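PDB 2O56: putative mandelate racemase from Salmonella typhimurium, which is of unknown function but binds magnesium and, as a member of the enolase superfamily, may act as a hydro-lyase (dehydratase). Local coordinates for residues 129-134 with 242-247; 168-173 with 344-349; 203-208 with 216-221. All coordinates share one frame; numbering follows the deposited sequence. Where two conformers were deposited one is given.

Interaction 1 (129-134 with 242-247); sequences KIRTYA and GIFYYE. With MG (magnesium ion), chain I.
Tyr133 of strand 130-135 and the aromatic pair Phe244-Tyr245, with Arg131 beside them, carry this contact, which buries 133 Å² in all. The backbones stay far apart, the nearest CA atoms, those of Tyr133 and Phe244, being 11.3 Å from each other; long side chains therefore bridge the gap. The Tyr133 side chain meets that of Tyr245 at about a right angle, with Tyr133 CE2 3.8 Å from Tyr245 OH. Tyr245 has its CG between the backbone N and the carbonyl carbon (chi1 48°), a setting that brings the hydroxyl nearer to Tyr133 than the CB direction alone would suggest. The two hydroxyls do not pair with each other: both hydrogen-bond to Gln321 OE1, which ties them to one acceptor.

The setting is the interior of the C-terminal barrel of the enolase superfamily: strands 170-173 and 217-221 stand between 130-135 and 246-247 in the wall, and the side chains meet inside. At the metal end, Tyr133 OH lies 4.0 Å from Glu247 OE1, with ring and carboxylate planes 70° apart, and Lys172 NZ bonds to both oxygens. Glu247, extended beyond CG, gives OE2 to the magnesium ion at 2.2 Å; Glu221 and Glu273 are the other protein ligands.

At the other end, Arg131 NH1 comes within 3.8 Å of Phe244 CZ, the guanidinium and ring planes being 74° apart. An extended chain from CG to NE carries the guanidinium there, and salt bridges from NE to Asp169 and from NH2 to Asp217 hold its orientation. Pro192 of the second subunit packs on Phe244 and Tyr245.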
loop_
_atom_site.group_PDB
_atom_site.type_symbol
_atom_site.label_atom_id
_atom_site.label_comp_id
_atom_site.label_asym_id
_atom_site.label_seq_id
_atom_site.Cartn_x
_atom_site.Cartn_y
_atom_site.Cartn_z
ATOM N N LYS A 129 5.161 -40.851 14.511
ATOM C CA LYS A 129 4.747 -41.442 13.241
ATOM C C LYS A 129 4.497 -40.329 12.221
ATOM O O LYS A 129 4.210 -39.187 12.597
ATOM C CB LYS A 129 3.464 -42.265 13.428
ATOM C CG LYS A 129 3.699 -43.625 14.055
ATOM C CD LYS A 129 2.465 -44.508 13.986
ATOM C CE LYS A 129 2.605 -45.724 14.894
ATOM N NZ LYS A 129 3.930 -46.386 14.756
ATOM N N ILE A 130 4.585 -40.679 10.941
ATOM C CA ILE A 130 4.407 -39.713 9.858
ATOM C C ILE A 130 3.188 -40.069 9.004
ATOM O O ILE A 130 3.213 -41.024 8.223
ATOM C CB ILE A 130 5.676 -39.616 8.995
ATOM C CG1 ILE A 130 6.795 -38.933 9.782
ATOM C CG2 ILE A 130 5.418 -38.822 7.729
ATOM C CD1 ILE A 130 8.160 -39.410 9.427
ATOM N N ARG A 131 2.116 -39.293 9.160
ATOM C CA ARG A 131 0.875 -39.489 8.382
ATOM C C ARG A 131 1.085 -39.356 6.874
ATOM O O ARG A 131 1.794 -38.459 6.421
ATOM C CB ARG A 131 -0.196 -38.496 8.826
ATOM C CG ARG A 131 -1.548 -38.743 8.164
ATOM C CD ARG A 131 -2.540 -37.635 8.438
ATOM N NE ARG A 131 -3.810 -37.897 7.745
ATOM C CZ ARG A 131 -4.697 -36.958 7.443
ATOM N NH1 ARG A 131 -4.450 -35.692 7.777
ATOM N NH2 ARG A 131 -5.825 -37.284 6.807
ATOM N N THR A 132 0.455 -40.233 6.095
ATOM C CA THR A 132 0.754 -40.311 4.666
ATOM C C THR A 132 -0.531 -40.236 3.847
ATOM O O THR A 132 -1.593 -40.668 4.301
ATOM C CB THR A 132 1.586 -41.577 4.346
ATOM O OG1 THR A 132 2.770 -41.568 5.151
ATOM C CG2 THR A 132 2.005 -41.611 2.922
ATOM N N TYR A 133 -0.448 -39.652 2.657
ATOM C CA TYR A 133 -1.523 -39.798 1.683
ATOM C C TYR A 133 -1.117 -40.607 0.457
ATOM O O TYR A 133 0.064 -40.686 0.119
ATOM C CB TYR A 133 -2.147 -38.454 1.297
ATOM C CG TYR A 133 -1.294 -37.479 0.495
ATOM C CD1 TYR A 133 -1.165 -37.597 -0.890
ATOM C CD2 TYR A 133 -0.666 -36.404 1.120
ATOM C CE1 TYR A 133 -0.398 -36.677 -1.637
ATOM C CE2 TYR A 133 0.100 -35.475 0.385
ATOM C CZ TYR A 133 0.216 -35.620 -0.995
ATOM O OH TYR A 133 0.958 -34.721 -1.739
ATOM N N ALA A 134 -2.111 -41.218 -0.185
ATOM C CA ALA A 134 -1.928 -41.918 -1.453
ATOM C C ALA A 134 -1.987 -40.893 -2.575
ATOM O O ALA A 134 -3.017 -40.250 -2.775
ATOM C CB ALA A 134 -3.044 -42.952 -1.643
ATOM N N GLY A 242 -15.271 -30.270 0.334
ATOM C CA GLY A 242 -14.463 -30.350 1.553
ATOM C C GLY A 242 -13.016 -30.703 1.225
ATOM O O GLY A 242 -12.474 -31.676 1.744
ATOM N N ILE A 243 -12.390 -29.908 0.362
ATOM C CA ILE A 243 -11.009 -30.145 -0.117
ATOM C C ILE A 243 -9.933 -29.747 0.923
ATOM O O ILE A 243 -9.978 -28.641 1.486
ATOM C CB ILE A 243 -10.812 -29.441 -1.500
ATOM C CG1 ILE A 243 -11.862 -29.956 -2.485
ATOM C CG2 ILE A 243 -9.400 -29.661 -2.093
ATOM C CD1 ILE A 243 -11.687 -31.467 -2.832
ATOM N N PHE A 244 -8.986 -30.661 1.183
ATOM C CA PHE A 244 -7.982 -30.519 2.273
ATOM C C PHE A 244 -7.003 -29.385 1.935
ATOM O O PHE A 244 -6.819 -28.444 2.710
ATOM C CB PHE A 244 -7.186 -31.816 2.392
ATOM C CG PHE A 244 -6.429 -31.976 3.668
ATOM C CD1 PHE A 244 -7.043 -31.792 4.901
ATOM C CD2 PHE A 244 -5.097 -32.381 3.636
ATOM C CE1 PHE A 244 -6.320 -31.972 6.076
ATOM C CE2 PHE A 244 -4.368 -32.571 4.814
ATOM C CZ PHE A 244 -4.981 -32.348 6.027
ATOM N N TYR A 245 -6.367 -29.503 0.780
ATOM C CA TYR A 245 -5.838 -28.323 0.108
ATOM C C TYR A 245 -5.787 -28.450 -1.403
ATOM O O TYR A 245 -6.031 -29.519 -1.952
ATOM C CB TYR A 245 -4.499 -27.916 0.718
ATOM C CG TYR A 245 -3.465 -29.018 0.920
ATOM C CD1 TYR A 245 -2.607 -29.394 -0.106
ATOM C CD2 TYR A 245 -3.305 -29.634 2.168
ATOM C CE1 TYR A 245 -1.640 -30.368 0.088
ATOM C CE2 TYR A 245 -2.332 -30.611 2.366
ATOM C CZ TYR A 245 -1.518 -30.977 1.321
ATOM O OH TYR A 245 -0.546 -31.929 1.511
ATOM N N TYR A 246 -5.482 -27.337 -2.075
ATOM C CA TYR A 246 -5.615 -27.210 -3.517
ATOM C C TYR A 246 -4.201 -26.923 -4.026
ATOM O O TYR A 246 -3.667 -25.869 -3.729
ATOM C CB TYR A 246 -6.498 -25.988 -3.792
ATOM C CG TYR A 246 -6.981 -25.793 -5.224
ATOM C CD1 TYR A 246 -7.164 -26.875 -6.083
ATOM C CD2 TYR A 246 -7.276 -24.508 -5.705
ATOM C CE1 TYR A 246 -7.624 -26.689 -7.379
ATOM C CE2 TYR A 246 -7.744 -24.309 -7.013
ATOM C CZ TYR A 246 -7.912 -25.400 -7.839
ATOM O OH TYR A 246 -8.358 -25.214 -9.119
ATOM N N GLU A 247 -3.603 -27.858 -4.769
ATOM C CA GLU A 247 -2.151 -27.889 -4.983
ATOM C C GLU A 247 -1.747 -27.343 -6.356
ATOM O O GLU A 247 -2.297 -27.731 -7.390
ATOM C CB GLU A 247 -1.590 -29.325 -4.806
ATOM C CG GLU A 247 -0.133 -29.438 -5.184
ATOM C CD GLU A 247 0.489 -30.777 -4.860
ATOM O OE1 GLU A 247 0.011 -31.487 -3.943
ATOM O OE2 GLU A 247 1.475 -31.124 -5.534
HETATM MG MG MG I . 2.491 -32.001 -7.280
HETATM O O HOH W 1 3.405 -33.909 -6.604
HETATM O O HOH W 2 1.744 -30.231 -8.731
#

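Interaction 2 (168-173 with 344-349)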
loop_
_atom_site.group_PDB
_atom_site.type_symbol
_atom_site.label_atom_id
_atom_site.label_comp_id
_atom_site.label_asym_id
_atom_site.label_seq_id
_atom_site.Cartn_x
_atom_site.Cartn_y
_atom_site.Cartn_z
ATOM N N TYR A 168 -4.820 -45.780 4.267
ATOM C CA TYR A 168 -4.649 -44.351 3.997
ATOM C C TYR A 168 -5.929 -43.590 4.284
ATOM O O TYR A 168 -6.991 -43.941 3.782
ATOM C CB TYR A 168 -4.181 -44.122 2.552
ATOM C CG TYR A 168 -2.914 -44.864 2.274
ATOM C CD1 TYR A 168 -1.705 -44.409 2.794
ATOM C CD2 TYR A 168 -2.915 -46.047 1.537
ATOM C CE1 TYR A 168 -0.534 -45.091 2.577
ATOM C CE2 TYR A 168 -1.741 -46.740 1.312
ATOM C CZ TYR A 168 -0.553 -46.248 1.838
ATOM O OH TYR A 168 0.621 -46.908 1.635
ATOM N N ASP A 169 -5.827 -42.552 5.111
ATOM C CA ASP A 169 -6.968 -41.686 5.380
ATOM C C ASP A 169 -6.892 -40.351 4.628
ATOM O O ASP A 169 -7.553 -39.385 4.990
ATOM C CB ASP A 169 -7.199 -41.491 6.895
ATOM C CG ASP A 169 -6.064 -40.745 7.587
ATOM O OD1 ASP A 169 -5.074 -40.377 6.927
ATOM O OD2 ASP A 169 -6.165 -40.526 8.810
ATOM N N ALA A 170 -6.080 -40.319 3.580
ATOM C CA ALA A 170 -6.045 -39.171 2.690
ATOM C C ALA A 170 -5.495 -39.571 1.342
ATOM O O ALA A 170 -4.663 -40.490 1.231
ATOM C CB ALA A 170 -5.217 -38.043 3.294
ATOM N N ILE A 171 -5.989 -38.882 0.316
ATOM C CA ILE A 171 -5.638 -39.153 -1.058
ATOM C C ILE A 171 -5.417 -37.813 -1.765
ATOM O O ILE A 171 -5.987 -36.793 -1.374
ATOM C CB ILE A 171 -6.742 -39.993 -1.789
ATOM C CG1 ILE A 171 -8.067 -39.234 -1.892
ATOM C CG2 ILE A 171 -6.991 -41.342 -1.066
ATOM C CD1 ILE A 171 -8.281 -38.523 -3.230
ATOM N N LYS A 172 -4.582 -37.828 -2.795
ATOM C CA LYS A 172 -4.508 -36.713 -3.734
ATOM C C LYS A 172 -4.740 -37.161 -5.176
ATOM O O LYS A 172 -4.341 -38.257 -5.573
ATOM C CB LYS A 172 -3.153 -36.030 -3.635
ATOM C CG LYS A 172 -2.958 -34.892 -4.652
ATOM C CD LYS A 172 -1.653 -34.179 -4.377
ATOM C CE LYS A 172 -0.510 -34.738 -5.186
ATOM N NZ LYS A 172 0.764 -34.050 -4.719
ATOM N N VAL A 173 -5.361 -36.291 -5.960
ATOM C CA VAL A 173 -5.782 -36.657 -7.293
ATOM C C VAL A 173 -5.897 -35.426 -8.172
ATOM O O VAL A 173 -6.420 -34.388 -7.743
ATOM C CB VAL A 173 -7.139 -37.415 -7.231
ATOM C CG1 VAL A 173 -8.239 -36.535 -6.632
ATOM C CG2 VAL A 173 -7.508 -37.965 -8.590
ATOM N N PHE A 344 4.709 -29.732 10.502
ATOM C CA PHE A 344 4.443 -30.768 9.513
ATOM C C PHE A 344 2.930 -30.969 9.419
ATOM O O PHE A 344 2.266 -30.955 10.449
ATOM C CB PHE A 344 5.119 -32.063 9.975
ATOM C CG PHE A 344 4.685 -33.282 9.228
ATOM C CD1 PHE A 344 5.107 -33.508 7.926
ATOM C CD2 PHE A 344 3.846 -34.214 9.829
ATOM C CE1 PHE A 344 4.716 -34.638 7.251
ATOM C CE2 PHE A 344 3.461 -35.351 9.155
ATOM C CZ PHE A 344 3.887 -35.562 7.871
ATOM N N VAL A 345 2.422 -31.214 8.223
ATOM C CA VAL A 345 1.071 -31.700 8.018
ATOM C C VAL A 345 0.895 -33.145 7.562
ATOM O O VAL A 345 0.259 -33.877 8.213
ATOM C CB VAL A 345 0.146 -30.754 7.220
ATOM C CG1 VAL A 345 0.717 -30.344 5.931
ATOM C CG2 VAL A 345 -1.286 -31.355 7.031
ATOM N N ILE A 346 1.439 -33.494 6.412
ATOM C CA ILE A 346 1.232 -34.817 5.819
ATOM C C ILE A 346 2.390 -35.172 4.875
ATOM O O ILE A 346 3.108 -34.282 4.412
ATOM C CB ILE A 346 -0.192 -34.957 5.186
ATOM C CG1 ILE A 346 -0.637 -36.424 5.092
ATOM C CG2 ILE A 346 -0.326 -34.187 3.877
ATOM C CD1 ILE A 346 -2.139 -36.589 4.762
ATOM N N HIS A 347 2.622 -36.466 4.661
ATOM C CA HIS A 347 3.654 -36.951 3.743
ATOM C C HIS A 347 3.011 -37.469 2.443
ATOM O O HIS A 347 1.886 -37.990 2.457
ATOM C CB HIS A 347 4.479 -38.052 4.442
ATOM C CG HIS A 347 5.578 -38.646 3.610
ATOM N ND1 HIS A 347 6.899 -38.259 3.731
ATOM C CD2 HIS A 347 5.561 -39.630 2.676
ATOM C CE1 HIS A 347 7.638 -38.955 2.885
ATOM N NE2 HIS A 347 6.850 -39.787 2.227
ATOM N N GLU A 348 3.725 -37.319 1.329
ATOM C CA GLU A 348 3.237 -37.747 0.013
ATOM C C GLU A 348 3.768 -39.120 -0.383
ATOM O O GLU A 348 4.976 -39.310 -0.498
ATOM C CB GLU A 348 3.645 -36.736 -1.070
ATOM C CG GLU A 348 3.265 -37.154 -2.495
ATOM C CD GLU A 348 3.502 -36.060 -3.540
ATOM O OE1 GLU A 348 4.398 -35.218 -3.326
ATOM O OE2 GLU A 348 2.803 -36.058 -4.583
ATOM N N LEU A 349 2.867 -40.059 -0.654
ATOM C CA LEU A 349 3.288 -41.382 -1.122
ATOM C C LEU A 349 2.796 -41.715 -2.524
ATOM O O LEU A 349 1.590 -41.842 -2.753
ATOM C CB LEU A 349 2.850 -42.480 -0.149
ATOM C CG LEU A 349 3.139 -43.915 -0.602
ATOM C CD1 LEU A 349 4.554 -44.310 -0.263
ATOM C CD2 LEU A 349 2.163 -44.859 0.024
#
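Lys172 and Glu348 form a buried salt bridge, with Lys172 NZ donating to Glu348 OE2 at 2.9 Å. The ammonium approaches from above the carboxylate, 61° out of its plane. Glu348 is extended beyond CG, whereas the lysine chain bends at chi3 (93°), which turns its end toward the acid. Glu247 OE1 is a second salt-bridge partner of NZ and Tyr133 OH a further hydrogen-bond partner, while Ser135 OG also binds Glu348 OE2; the amine is thus gripped by several oxygens beside the magnesium site.

Away from the charges, Ala170 CB meets the tip of Ile346, whose CD1 is 3.7 Å away. Farther out, Leu349 CD2 sits 3.5 Å from Tyr168 CZ, the two side chains crossing at about a right angle.

The touching backbones run 88° apart and do not pair directly. Strand 130-135 lies between them, hydrogen-bonded through Ala134 to Ala170 and Lys172, and through Arg131 and Tyr133 to strand 347-350. Strand 217-221 flanks strand 170-173 on its other edge, and helix 328-340 packs against His347 and Phe344, so the contact spans the closing seam of the barrel.

Interaction 3 (203-208 with 216-221). With MG (magnesium ion), chain I.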
loop_
_atom_site.group_PDB
_atom_site.type_symbol
_atom_site.label_atom_id
_atom_site.label_comp_id
_atom_site.label_asym_id
_atom_site.label_seq_id
_atom_site.Cartn_x
_atom_site.Cartn_y
_atom_site.Cartn_z
ATOM N N ASP A 203 -17.032 -34.184 -11.442
ATOM C CA ASP A 203 -17.778 -35.449 -11.279
ATOM C C ASP A 203 -16.875 -36.564 -10.755
ATOM O O ASP A 203 -17.275 -37.331 -9.883
ATOM C CB ASP A 203 -18.402 -35.897 -12.602
ATOM C CG ASP A 203 -19.577 -35.038 -13.021
ATOM O OD1 ASP A 203 -20.186 -34.342 -12.168
ATOM O OD2 ASP A 203 -19.882 -35.053 -14.223
ATOM N N ARG A 204 -15.654 -36.646 -11.277
ATOM C CA ARG A 204 -14.662 -37.566 -10.718
ATOM C C ARG A 204 -14.405 -37.268 -9.235
ATOM O O ARG A 204 -14.407 -38.168 -8.391
ATOM C CB ARG A 204 -13.346 -37.508 -11.502
ATOM C CG ARG A 204 -13.408 -38.105 -12.896
ATOM C CD ARG A 204 -12.368 -37.468 -13.772
ATOM N NE ARG A 204 -12.148 -38.191 -15.021
ATOM C CZ ARG A 204 -11.337 -37.784 -15.991
ATOM N NH1 ARG A 204 -10.674 -36.639 -15.873
ATOM N NH2 ARG A 204 -11.195 -38.514 -17.089
ATOM N N MET A 205 -14.221 -35.994 -8.917
ATOM C CA MET A 205 -13.895 -35.598 -7.552
ATOM C C MET A 205 -15.070 -35.850 -6.593
ATOM O O MET A 205 -14.869 -36.274 -5.450
ATOM C CB MET A 205 -13.445 -34.135 -7.518
ATOM C CG MET A 205 -12.822 -33.715 -6.207
ATOM S SD MET A 205 -11.075 -34.059 -6.139
ATOM C CE MET A 205 -10.456 -32.914 -7.376
ATOM N N ALA A 206 -16.294 -35.617 -7.065
ATOM C CA ALA A 206 -17.472 -35.790 -6.214
ATOM C C ALA A 206 -17.757 -37.278 -5.994
ATOM O O ALA A 206 -18.263 -37.676 -4.935
ATOM C CB ALA A 206 -18.693 -35.090 -6.842
ATOM N N ALA A 207 -17.424 -38.090 -7.000
ATOM C CA ALA A 207 -17.443 -39.560 -6.900
ATOM C C ALA A 207 -16.519 -40.075 -5.797
ATOM O O ALA A 207 -16.900 -40.919 -4.991
ATOM C CB ALA A 207 -17.058 -40.182 -8.253
ATOM N N ILE A 208 -15.298 -39.559 -5.750
ATOM C CA ILE A 208 -14.386 -39.892 -4.649
ATOM C C ILE A 208 -14.986 -39.532 -3.286
ATOM O O ILE A 208 -15.053 -40.388 -2.401
ATOM C CB ILE A 208 -12.981 -39.249 -4.822
ATOM C CG1 ILE A 208 -12.317 -39.775 -6.089
ATOM C CG2 ILE A 208 -12.114 -39.548 -3.600
ATOM C CD1 ILE A 208 -11.065 -39.001 -6.501
ATOM N N VAL A 216 -12.125 -39.057 5.193
ATOM C CA VAL A 216 -10.915 -39.206 4.389
ATOM C C VAL A 216 -10.627 -37.875 3.695
ATOM O O VAL A 216 -11.514 -37.263 3.095
ATOM C CB VAL A 216 -11.013 -40.378 3.384
ATOM C CG1 VAL A 216 -9.819 -40.370 2.396
ATOM C CG2 VAL A 216 -11.096 -41.725 4.143
ATOM N N ASP A 217 -9.392 -37.411 3.821
ATOM C CA ASP A 217 -9.024 -36.109 3.249
ATOM C C ASP A 217 -8.733 -36.211 1.766
ATOM O O ASP A 217 -8.192 -37.216 1.303
ATOM C CB ASP A 217 -7.858 -35.511 4.034
ATOM C CG ASP A 217 -8.302 -34.961 5.374
ATOM O OD1 ASP A 217 -9.307 -34.213 5.398
ATOM O OD2 ASP A 217 -7.668 -35.272 6.400
ATOM N N ILE A 218 -9.131 -35.188 1.005
ATOM C CA ILE A 218 -8.896 -35.175 -0.423
ATOM C C ILE A 218 -8.111 -33.901 -0.795
ATOM O O ILE A 218 -8.574 -32.787 -0.547
ATOM C CB ILE A 218 -10.211 -35.201 -1.224
ATOM C CG1 ILE A 218 -11.009 -36.498 -0.939
ATOM C CG2 ILE A 218 -9.918 -35.056 -2.717
ATOM C CD1 ILE A 218 -12.383 -36.518 -1.601
ATOM N N ILE A 219 -6.939 -34.096 -1.383
ATOM C CA ILE A 219 -6.158 -32.998 -1.955
ATOM C C ILE A 219 -6.416 -32.965 -3.459
ATOM O O ILE A 219 -6.328 -33.995 -4.129
ATOM C CB ILE A 219 -4.640 -33.184 -1.663
ATOM C CG1 ILE A 219 -4.405 -33.237 -0.155
ATOM C CG2 ILE A 219 -3.784 -32.066 -2.326
ATOM C CD1 ILE A 219 -3.126 -33.952 0.244
ATOM N N ALA A 220 -6.754 -31.784 -3.982
ATOM C CA ALA A 220 -6.926 -31.598 -5.411
ATOM C C ALA A 220 -5.651 -31.025 -6.002
ATOM O O ALA A 220 -5.225 -29.941 -5.611
ATOM C CB ALA A 220 -8.081 -30.645 -5.652
ATOM N N GLU A 221 -5.057 -31.769 -6.933
ATOM C CA GLU A 221 -3.776 -31.433 -7.536
ATOM C C GLU A 221 -4.045 -30.932 -8.949
ATOM O O GLU A 221 -4.873 -31.495 -9.658
ATOM C CB GLU A 221 -2.892 -32.685 -7.526
ATOM C CG GLU A 221 -1.901 -32.825 -8.624
ATOM C CD GLU A 221 -0.596 -32.109 -8.317
ATOM O OE1 GLU A 221 0.358 -32.769 -7.853
ATOM O OE2 GLU A 221 -0.524 -30.880 -8.531
HETATM MG MG MG I . 2.491 -32.001 -7.280
HETATM O O HOH W 1 3.405 -33.909 -6.604
HETATM O O HOH W 2 1.744 -30.231 -8.731
#
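Ile218 is the first residue of segment 216-221 to meet the helix, and it does so with two branches. Its CD1 lies 3.6 Å from Ile208 CG2, the two side chains crossing at a slant. Its CG2, anti to the backbone N because chi1 is -62°, turns instead to the sulfur, with Met205 SD 3.7 Å from Ile218 CG2. The methionine and isoleucine chains lie alongside one another, running opposite ways; with Ile208 on another branch, Ile218 touches residues one helical turn apart.

Ile219 points away from the helix, into the barrel, where it touches Tyr133 and Tyr245. Ala220, whose CB points across rather than at the helix, is still reached by Met205, CE lying 3.7 Å from Ala220 CB. The methionine chain bends at chi2 (87°) and again at chi3, which sets its methyl group by this small residue while the sulfur stays by Ile218. Val173 of the adjoining strand extends the apolar layer under Met205 and Ile208.

Glu221 ends the segment, its side chain leading away from the helix to the magnesium ion, which OE1 binds at 2.3 Å. His223 N holds the other carboxylate oxygen, OE2.

Helix 203-208 and strand 217-221 run nearly antiparallel, at 165°, with their axes 10.5 Å apart. A helix packed outside the barrel strands is general to (beta/alpha)8-type barrels; acidic metal ligands at the strands' C-terminal ends mark the enolase superfamily.

From the N terminus, strand 130-135 opens the loop of interaction 1, which closes only at 242-247. Inside it begins segment 168-173, whose partner 344-349 lies far beyond, so interactions 1 and 2 cross along the chain. Interaction 3, a short helix-to-strand connection from helix 195-212 to strand 217-221, is nested within both loops. In space, strands 347-350, 130-135, 170-173, 217-221 and 246-247 follow one another round the barrel. Interactions 1 and 2, with centres about 3 Å apart, join non-adjacent strands of this wall from inside; interaction 3 adds the outer helical layer. Interactions 1 and 3 share the magnesium ion.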